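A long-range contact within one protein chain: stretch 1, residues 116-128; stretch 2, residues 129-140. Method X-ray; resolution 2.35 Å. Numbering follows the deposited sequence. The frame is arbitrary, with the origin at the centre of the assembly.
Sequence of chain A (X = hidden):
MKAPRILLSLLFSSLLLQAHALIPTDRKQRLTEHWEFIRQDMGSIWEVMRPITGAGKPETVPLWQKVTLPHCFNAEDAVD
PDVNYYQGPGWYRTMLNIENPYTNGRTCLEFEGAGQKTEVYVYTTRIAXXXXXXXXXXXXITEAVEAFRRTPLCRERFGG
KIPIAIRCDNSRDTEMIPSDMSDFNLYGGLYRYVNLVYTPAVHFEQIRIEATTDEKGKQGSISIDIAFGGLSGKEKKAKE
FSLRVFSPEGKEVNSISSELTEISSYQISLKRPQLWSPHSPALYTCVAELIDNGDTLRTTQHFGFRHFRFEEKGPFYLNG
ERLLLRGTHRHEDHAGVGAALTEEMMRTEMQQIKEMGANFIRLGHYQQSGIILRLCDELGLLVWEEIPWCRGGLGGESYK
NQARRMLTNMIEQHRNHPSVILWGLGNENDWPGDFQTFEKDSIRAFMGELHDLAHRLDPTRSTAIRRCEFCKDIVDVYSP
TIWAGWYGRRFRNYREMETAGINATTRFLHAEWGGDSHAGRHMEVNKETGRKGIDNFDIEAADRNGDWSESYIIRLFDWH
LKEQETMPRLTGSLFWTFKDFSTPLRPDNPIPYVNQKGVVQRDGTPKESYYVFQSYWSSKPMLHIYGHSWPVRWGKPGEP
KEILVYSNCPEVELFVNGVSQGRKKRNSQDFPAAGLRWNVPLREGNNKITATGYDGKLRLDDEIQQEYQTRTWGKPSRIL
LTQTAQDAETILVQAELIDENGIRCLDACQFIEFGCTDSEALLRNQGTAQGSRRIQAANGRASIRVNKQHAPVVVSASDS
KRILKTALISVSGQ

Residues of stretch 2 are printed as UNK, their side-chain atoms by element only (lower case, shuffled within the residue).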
ATOM      1  N   GLN A 116      11.446  -2.423  11.299  1.00 25.30           N
ATOM      2  CA  GLN A 116      11.888  -1.955  12.610  1.00 25.48           C
ATOM      3  C   GLN A 116      11.858  -3.147  13.569  1.00 25.08           C
ATOM      4  O   GLN A 116      12.796  -3.361  14.335  1.00 24.64           O
ATOM      5  CB  GLN A 116      11.009  -0.806  13.113  1.00 23.40           C
ATOM      6  CG  GLN A 116      11.101   0.459  12.261  1.00 19.26           C
ATOM      7  CD  GLN A 116      12.360   1.216  12.534  1.00 21.29           C
ATOM      8  OE1 GLN A 116      12.803   1.266  13.673  1.00 25.09           O
ATOM      9  NE2 GLN A 116      12.961   1.809  11.494  1.00 22.36           N
ATOM     10  N   LYS A 117      10.785  -3.933  13.498  1.00 23.24           N
ATOM     11  CA  LYS A 117      10.690  -5.207  14.195  1.00 25.74           C
ATOM     12  C   LYS A 117      10.910  -6.331  13.193  1.00 27.87           C
ATOM     13  O   LYS A 117      10.467  -6.241  12.043  1.00 28.16           O
ATOM     14  CB  LYS A 117       9.328  -5.371  14.880  1.00 23.29           C
ATOM     15  CG  LYS A 117       8.851  -4.165  15.703  1.00 24.50           C
ATOM     16  CD  LYS A 117       7.652  -4.565  16.581  1.00 23.97           C
ATOM     17  CE  LYS A 117       7.264  -3.489  17.585  1.00 18.57           C
ATOM     18  NZ  LYS A 117       6.794  -2.299  16.883  1.00 20.81           N
ATOM     19  N   THR A 118      11.587  -7.397  13.625  1.00 29.65           N
ATOM     20  CA  THR A 118      11.974  -8.461  12.705  1.00 28.12           C
ATOM     21  C   THR A 118      11.767  -9.819  13.364  1.00 30.71           C
ATOM     22  O   THR A 118      12.015  -9.980  14.560  1.00 28.27           O
ATOM     23  CB  THR A 118      13.441  -8.304  12.251  1.00 29.50           C
ATOM     24  OG1 THR A 118      13.641  -7.011  11.659  1.00 31.61           O
ATOM     25  CG2 THR A 118      13.815  -9.365  11.245  1.00 29.45           C
ATOM     26  N   GLU A 119      11.286 -10.790  12.580  1.00 29.91           N
ATOM     27  CA  GLU A 119      11.097 -12.164  13.035  1.00 33.94           C
ATOM     28  C   GLU A 119      11.698 -13.126  12.016  1.00 31.16           C
ATOM     29  O   GLU A 119      11.500 -12.967  10.809  1.00 30.68           O
ATOM     30  CB  GLU A 119       9.618 -12.492  13.245  1.00 28.86           C
ATOM     31  CG  GLU A 119       8.902 -11.633  14.264  1.00 33.90           C
ATOM     32  CD  GLU A 119       7.402 -11.945  14.358  1.00 39.88           C
ATOM     33  OE1 GLU A 119       6.921 -12.845  13.634  1.00 39.95           O
ATOM     34  OE2 GLU A 119       6.698 -11.293  15.165  1.00 47.36           O
ATOM     35  N   VAL A 120      12.416 -14.133  12.512  1.00 30.72           N
ATOM     36  CA  VAL A 120      13.202 -15.042  11.685  1.00 30.97           C
ATOM     37  C   VAL A 120      12.643 -16.457  11.803  1.00 33.17           C
ATOM     38  O   VAL A 120      12.457 -16.967  12.915  1.00 33.02           O
ATOM     39  CB  VAL A 120      14.683 -15.018  12.093  1.00 30.89           C
ATOM     40  CG1 VAL A 120      15.506 -15.770  11.078  1.00 30.72           C
ATOM     41  CG2 VAL A 120      15.151 -13.599  12.229  1.00 26.02           C
ATOM     42  N   TYR A 121      12.419 -17.108  10.659  1.00 31.80           N
ATOM     43  CA  TYR A 121      11.847 -18.446  10.627  1.00 33.33           C
ATOM     44  C   TYR A 121      12.716 -19.374   9.798  1.00 32.92           C
ATOM     45  O   TYR A 121      13.135 -19.015   8.697  1.00 35.49           O
ATOM     46  CB  TYR A 121      10.439 -18.430  10.040  1.00 33.15           C
ATOM     47  CG  TYR A 121       9.424 -17.646  10.829  1.00 33.25           C
ATOM     48  CD1 TYR A 121       9.363 -16.254  10.746  1.00 31.07           C
ATOM     49  CD2 TYR A 121       8.491 -18.299  11.626  1.00 35.91           C
ATOM     50  CE1 TYR A 121       8.406 -15.540  11.463  1.00 34.60           C
ATOM     51  CE2 TYR A 121       7.542 -17.596  12.347  1.00 34.93           C
ATOM     52  CZ  TYR A 121       7.497 -16.224  12.268  1.00 34.60           C
ATOM     53  OH  TYR A 121       6.535 -15.544  12.991  1.00 38.61           O
ATOM     54  N   VAL A 122      12.995 -20.557  10.338  1.00 39.23           N
ATOM     55  CA  VAL A 122      13.434 -21.716   9.569  1.00 33.86           C
ATOM     56  C   VAL A 122      12.203 -22.585   9.336  1.00 36.19           C
ATOM     57  O   VAL A 122      11.573 -23.050  10.298  1.00 35.65           O
ATOM     58  CB  VAL A 122      14.523 -22.506  10.311  1.00 40.35           C
ATOM     59  CG1 VAL A 122      14.747 -23.870   9.637  1.00 40.54           C
ATOM     60  CG2 VAL A 122      15.825 -21.714  10.412  1.00 32.22           C
ATOM     61  N   TYR A 123      11.853 -22.807   8.073  1.00 36.71           N
ATOM     62  CA  TYR A 123      10.587 -23.456   7.746  1.00 34.14           C
ATOM     63  C   TYR A 123       9.460 -22.861   8.597  1.00 36.27           C
ATOM     64  O   TYR A 123       9.232 -21.650   8.541  1.00 36.40           O
ATOM     65  CB  TYR A 123      10.705 -24.973   7.921  1.00 35.54           C
ATOM     66  CG  TYR A 123       9.553 -25.749   7.326  1.00 39.01           C
ATOM     67  CD1 TYR A 123       8.916 -26.743   8.057  1.00 40.25           C
ATOM     68  CD2 TYR A 123       9.086 -25.472   6.041  1.00 34.66           C
ATOM     69  CE1 TYR A 123       7.844 -27.455   7.526  1.00 41.22           C
ATOM     70  CE2 TYR A 123       8.024 -26.179   5.499  1.00 43.56           C
ATOM     71  CZ  TYR A 123       7.402 -27.175   6.253  1.00 43.62           C
ATOM     72  OH  TYR A 123       6.340 -27.887   5.733  1.00 45.28           O
ATOM     73  N   THR A 124       8.772 -23.660   9.417  1.00 29.88           N
ATOM     74  CA  THR A 124       7.622 -23.162  10.158  1.00 33.40           C
ATOM     75  C   THR A 124       7.937 -22.845  11.608  1.00 34.00           C
ATOM     76  O   THR A 124       7.013 -22.715  12.416  1.00 35.18           O
ATOM     77  CB  THR A 124       6.472 -24.164  10.110  1.00 38.90           C
ATOM     78  OG1 THR A 124       6.854 -25.346  10.823  1.00 40.59           O
ATOM     79  CG2 THR A 124       6.142 -24.507   8.680  1.00 34.82           C
ATOM     80  N   THR A 125       9.207 -22.715  11.950  1.00 34.09           N
ATOM     81  CA  THR A 125       9.641 -22.536  13.324  1.00 38.45           C
ATOM     82  C   THR A 125      10.261 -21.152  13.467  1.00 39.09           C
ATOM     83  O   THR A 125      11.210 -20.818  12.748  1.00 35.65           O
ATOM     84  CB  THR A 125      10.652 -23.618  13.702  1.00 41.66           C
ATOM     85  OG1 THR A 125      10.085 -24.905  13.441  1.00 46.04           O
ATOM     86  CG2 THR A 125      11.019 -23.516  15.179  1.00 39.82           C
ATOM     87  N   ARG A 126       9.737 -20.350  14.393  1.00 35.07           N
ATOM     88  CA  ARG A 126      10.338 -19.046  14.644  1.00 36.50           C
ATOM     89  C   ARG A 126      11.620 -19.210  15.449  1.00 33.85           C
ATOM     90  O   ARG A 126      11.660 -19.965  16.424  1.00 37.70           O
ATOM     91  CB  ARG A 126       9.366 -18.132  15.381  1.00 37.17           C
ATOM     92  CG  ARG A 126      10.017 -16.844  15.841  1.00 38.62           C
ATOM     93  CD  ARG A 126       9.191 -15.606  15.531  1.00 35.96           C
ATOM     94  NE  ARG A 126       7.951 -15.559  16.279  1.00 38.09           N
ATOM     95  CZ  ARG A 126       7.867 -15.286  17.574  1.00 53.56           C
ATOM     96  NH1 ARG A 126       6.674 -15.278  18.166  1.00 57.28           N
ATOM     97  NH2 ARG A 126       8.965 -15.038  18.282  1.00 52.19           N
ATOM     98  N   ILE A 127      12.666 -18.507  15.036  1.00 33.98           N
ATOM     99  CA  ILE A 127      13.995 -18.636  15.628  1.00 37.51           C
ATOM    100  C   ILE A 127      14.254 -17.546  16.653  1.00 40.38           C
ATOM    101  O   ILE A 127      14.658 -17.818  17.783  1.00 43.38           O
ATOM    102  CB  ILE A 127      15.069 -18.597  14.518  1.00 37.83           C
ATOM    103  CG1 ILE A 127      14.766 -19.630  13.422  1.00 37.22           C
ATOM    104  CG2 ILE A 127      16.484 -18.716  15.123  1.00 36.12           C
ATOM    105  CD1 ILE A 127      14.433 -21.031  13.953  1.00 37.27           C
ATOM    106  N   ALA A 128      14.039 -16.301  16.249  1.00 38.92           N
ATOM    107  CA  ALA A 128      14.494 -15.120  16.962  1.00 33.96           C
ATOM    108  C   ALA A 128      13.651 -13.947  16.501  1.00 36.67           C
ATOM    109  O   ALA A 128      13.024 -13.980  15.434  1.00 37.07           O
ATOM    110  CB  ALA A 128      15.970 -14.838  16.701  1.00 29.62           C
ATOM    111  N   UNK A 129      13.633 -12.910  17.322  1.00 35.78           N
ATOM    112  CA  UNK A 129      12.936 -11.693  16.962  1.00 34.25           C
ATOM    113  C   UNK A 129      13.733 -10.524  17.517  1.00 34.03           C
ATOM    114  O   UNK A 129      14.526 -10.679  18.446  1.00 30.75           O
ATOM    115  o   UNK A 129      11.429 -12.159  18.796  1.00 46.24           O
ATOM    116  c   UNK A 129      11.489 -11.699  17.467  1.00 37.44           C
ATOM    117  N   UNK A 130      13.546  -9.360  16.902  1.00 34.29           N
ATOM    118  CA  UNK A 130      14.316  -8.177  17.238  1.00 29.72           C
ATOM    119  C   UNK A 130      13.421  -6.955  17.138  1.00 31.46           C
ATOM    120  O   UNK A 130      12.548  -6.889  16.264  1.00 29.99           O
ATOM    121  n   UNK A 130      17.278  -7.035  17.846  1.00 27.01           N
ATOM    122  c   UNK A 130      16.455  -6.914  16.748  1.00 29.43           C
ATOM    123  c   UNK A 130      17.964  -5.918  18.005  1.00 27.72           C
ATOM    124  c   UNK A 130      15.527  -8.006  16.313  1.00 27.17           C
ATOM    125  c   UNK A 130      16.672  -5.674  16.251  1.00 26.44           C
ATOM    126  n   UNK A 130      17.615  -5.077  17.050  1.00 30.21           N
ATOM    127  N   UNK A 131      13.631  -5.999  18.045  1.00 29.93           N
ATOM    128  CA  UNK A 131      12.970  -4.698  17.991  1.00 26.79           C
ATOM    129  C   UNK A 131      14.065  -3.645  18.032  1.00 28.63           C
ATOM    130  O   UNK A 131      14.877  -3.626  18.964  1.00 28.15           O
ATOM    131  c   UNK A 131      11.401  -3.095  19.087  1.00 26.03           C
ATOM    132  c   UNK A 131      11.968  -4.495  19.143  1.00 28.89           C
ATOM    133  c   UNK A 131      10.827  -5.536  19.073  1.00 26.03           C
ATOM    134  N   UNK A 132      14.093  -2.779  17.027  1.00 24.28           N
ATOM    135  CA  UNK A 132      15.185  -1.850  16.868  1.00 23.54           C
ATOM    136  C   UNK A 132      15.749  -1.948  15.469  1.00 22.83           C
ATOM    137  O   UNK A 132      16.259  -3.000  15.072  1.00 23.84           O
ATOM    138  N   UNK A 133      15.669  -0.863  14.711  1.00 23.28           N
ATOM    139  CA  UNK A 133      16.050  -0.899  13.321  1.00 22.79           C
ATOM    140  C   UNK A 133      17.483  -0.548  13.024  1.00 22.72           C
ATOM    141  O   UNK A 133      17.828  -0.388  11.851  1.00 27.18           O
ATOM    142  N   UNK A 134      18.342  -0.409  14.026  1.00 23.78           N
ATOM    143  CA  UNK A 134      19.643   0.185  13.735  1.00 21.33           C
ATOM    144  C   UNK A 134      20.824  -0.490  14.404  1.00 23.55           C
ATOM    145  O   UNK A 134      21.959  -0.114  14.103  1.00 26.54           O
ATOM    146  c   UNK A 134      18.442   2.356  13.515  1.00 21.83           C
ATOM    147  o   UNK A 134      15.108   4.104  11.727  1.00 22.37           O
ATOM    148  c   UNK A 134      16.202   3.515  12.326  1.00 23.40           C
ATOM    149  c   UNK A 134      17.251   2.488  14.229  1.00 20.65           C
ATOM    150  c   UNK A 134      16.136   3.075  13.643  1.00 20.80           C
ATOM    151  c   UNK A 134      17.371   3.381  11.599  1.00 22.07           C
ATOM    152  c   UNK A 134      19.627   1.673  14.116  1.00 23.96           C
ATOM    153  c   UNK A 134      18.483   2.800  12.195  1.00 20.45           C
ATOM    154  N   UNK A 135      20.619  -1.453  15.292  1.00 23.93           N
ATOM    155  CA  UNK A 135      21.707  -2.194  15.908  1.00 26.12           C
ATOM    156  C   UNK A 135      21.818  -3.580  15.274  1.00 29.21           C
ATOM    157  O   UNK A 135      20.905  -4.052  14.589  1.00 26.44           O
ATOM    158  o   UNK A 135      19.958  -3.390  18.913  1.00 29.03           O
ATOM    159  c   UNK A 135      20.110  -2.868  17.785  1.00 28.29           C
ATOM    160  o   UNK A 135      19.180  -2.784  16.949  1.00 26.82           O
ATOM    161  c   UNK A 135      21.490  -2.310  17.423  1.00 25.49           C
ATOM    162  N   UNK A 136      22.954  -4.229  15.509  1.00 28.07           N
ATOM    163  CA  UNK A 136      23.212  -5.545  14.947  1.00 26.30           C
ATOM    164  C   UNK A 136      22.759  -6.621  15.912  1.00 27.45           C
ATOM    165  O   UNK A 136      22.797  -6.446  17.134  1.00 28.11           O
ATOM    166  c   UNK A 136      24.695  -5.746  14.654  1.00 26.39           C
ATOM    167  c   UNK A 136      25.310  -4.641  13.855  1.00 32.74           C
ATOM    168  o   UNK A 136      27.434  -5.594  14.289  1.00 40.61           O
ATOM    169  o   UNK A 136      27.158  -4.535  12.388  1.00 30.06           O
ATOM    170  c   UNK A 136      26.740  -4.940  13.486  1.00 35.86           C
ATOM    171  N   UNK A 137      22.363  -7.756  15.347  1.00 29.59           N
ATOM    172  CA  UNK A 137      21.841  -8.868  16.129  1.00 32.49           C
ATOM    173  C   UNK A 137      21.943 -10.105  15.252  1.00 31.73           C
ATOM    174  O   UNK A 137      22.192 -10.010  14.049  1.00 34.59           O
ATOM    175  n   UNK A 137      18.461  -7.130  13.761  1.00 26.78           N
ATOM    176  c   UNK A 137      17.083 -10.954  14.274  1.00 31.08           C
ATOM    177  c   UNK A 137      17.885  -8.374  13.791  1.00 28.37           C
ATOM    178  c   UNK A 137      16.887  -8.921  12.987  1.00 26.74           C
ATOM    179  c   UNK A 137      19.481  -8.242  15.426  1.00 29.22           C
ATOM    180  c   UNK A 137      18.497  -9.098  14.836  1.00 26.93           C
ATOM    181  c   UNK A 137      20.402  -8.587  16.588  1.00 25.80           C
ATOM    182  c   UNK A 137      18.086 -10.409  15.079  1.00 27.75           C
ATOM    183  c   UNK A 137      16.506 -10.209  13.235  1.00 26.22           C
ATOM    184  c   UNK A 137      19.414  -7.059  14.746  1.00 25.27           C
ATOM    185  N   UNK A 138      21.751 -11.273  15.860  1.00 34.67           N
ATOM    186  CA  UNK A 138      21.856 -12.518  15.114  1.00 36.21           C
ATOM    187  C   UNK A 138      20.764 -13.491  15.547  1.00 35.34           C
ATOM    188  O   UNK A 138      20.113 -13.322  16.578  1.00 35.99           O
ATOM    189  n   UNK A 138      24.354 -15.274  18.889  1.00 37.99           N
ATOM    190  c   UNK A 138      24.955 -14.250  16.739  1.00 39.10           C
ATOM    191  c   UNK A 138      25.398 -14.499  18.156  1.00 40.77           C
ATOM    192  c   UNK A 138      23.242 -13.154  15.278  1.00 38.82           C
ATOM    193  c   UNK A 138      23.568 -13.617  16.694  1.00 39.31           C
ATOM    194  N   UNK A 139      20.576 -14.525  14.732  1.00 35.92           N
ATOM    195  CA  UNK A 139      19.650 -15.616  15.013  1.00 36.43           C
ATOM    196  C   UNK A 139      20.391 -16.927  14.810  1.00 39.26           C
ATOM    197  O   UNK A 139      20.916 -17.183  13.719  1.00 41.06           O
ATOM    198  c   UNK A 139      18.415 -15.549  14.105  1.00 32.15           C
ATOM    199  N   UNK A 140      20.435 -17.750  15.853  1.00 37.29           N
ATOM    200  CA  UNK A 140      21.149 -19.019  15.812  1.00 42.06           C
ATOM    201  C   UNK A 140      20.199 -20.081  15.270  1.00 39.36           C
ATOM    202  O   UNK A 140      19.284 -20.523  15.971  1.00 41.99           O
ATOM    203  c   UNK A 140      22.743 -20.468  17.166  1.00 47.22           C
ATOM    204  c   UNK A 140      21.673 -19.381  17.203  1.00 40.60           C
ATOM    205  o   UNK A 140      22.499 -21.516  16.532  1.00 43.51           O
ATOM    206  o   UNK A 140      23.833 -20.266  17.765  1.00 48.26           O
TER
HETATM  207  O   HOH W   1      13.959   1.439  15.922  1.00 22.09           O

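Position 129 carries one carbon and then one oxygen. Its CB lies 4.1 Å from Glu119 CG, and the oxygen is 3.8 Å from Arg126 NH2, too far for a hydrogen bond. A two-atom side chain ending in a hydroxyl is Ser129. Its CA sits 3.1 Å from Thr118 O, a CA-H...O contact.

Position 130 has one carbon followed by a five-membered ring of three carbons and two nitrogens. That is an imidazole, so the residue is His130. Its backbone pairs with Thr118 in both directions: Thr118 N donates to His130 O at 2.9 Å, and His130 N donates to Thr118 O at 2.9 Å. The ring instead serves its own stretch, with NE2 donating to a side-chain oxygen of position 135.

Position 131 shows three carbons, the first carrying the other two. This is Val131. Its CG2 is 4.1 Å from Lys117 CG, on the same face of the sheet as Ser129 and Glu119.

Position 132 has no side-chain atoms and is Gly132. Its phi/psi of 128/118 would jam a CB against the preceding carbonyl oxygen. Its N donates to Gln116 O at 3.0 Å.

Position 133 also lacks side-chain atoms and is Gly133. An ideal CB here would lie 2.9 Å from Gln116 OE1, a clash. A water fills the role of a link: it donates to Gln116 OE1 at 2.5 Å and accepts from Gly133 N at 3.1 Å.

Position 134 has one carbon, then a six-carbon ring bearing one oxygen. This phenol is Tyr134. Its OH accepts a hydrogen bond from Gln116 NE2 at 3.2 Å.

Position 135 has two carbons, the second carrying two oxygens, and touches nothing on stretch 1. It is Asp135, whose OD1 accepts the hydrogen bond from His130 NE2 at 2.8 Å.

Position 136 has three carbons, the third carrying two oxygens. It is Glu136, also out of reach of stretch 1.

Position 137 has one carbon and fused five- and six-membered rings of eight carbons and one nitrogen. This indole is Trp137. The edge of its ring meets Thr118 CG2, 3.5 Å from Trp137 CH2, and Val120 CG2, 3.8 Å from the same atom.

Position 138 has four carbons in a row ending in nitrogen. It is Lys138, and its CA-to-CB bond points away from stretch 1.

Position 139 has a single carbon and is Ala139. Its CB lies 3.6 Å from Ala128 CB and 3.8 Å from Ile127 CG2.

Position 140 has two carbons, the second carrying two oxygens. It is Asp140; its backbone O is 3.4 Å from Ile127 CG2.

The contact combines two modes. Strand 129-131 runs antiparallel to strand 117-122, and backbone hydrogen bonds fix the register. Gln116 extends the contact into the loop through its backbone, its amide and a water. Strand 137-140 adds apolar packing: Trp137 and Ala139 point toward stretch 1 and meet Val120, while Ala139 also packs on Ile127 and Ala128.

Stretch 2 129-140: SHVGGYDEWKAD
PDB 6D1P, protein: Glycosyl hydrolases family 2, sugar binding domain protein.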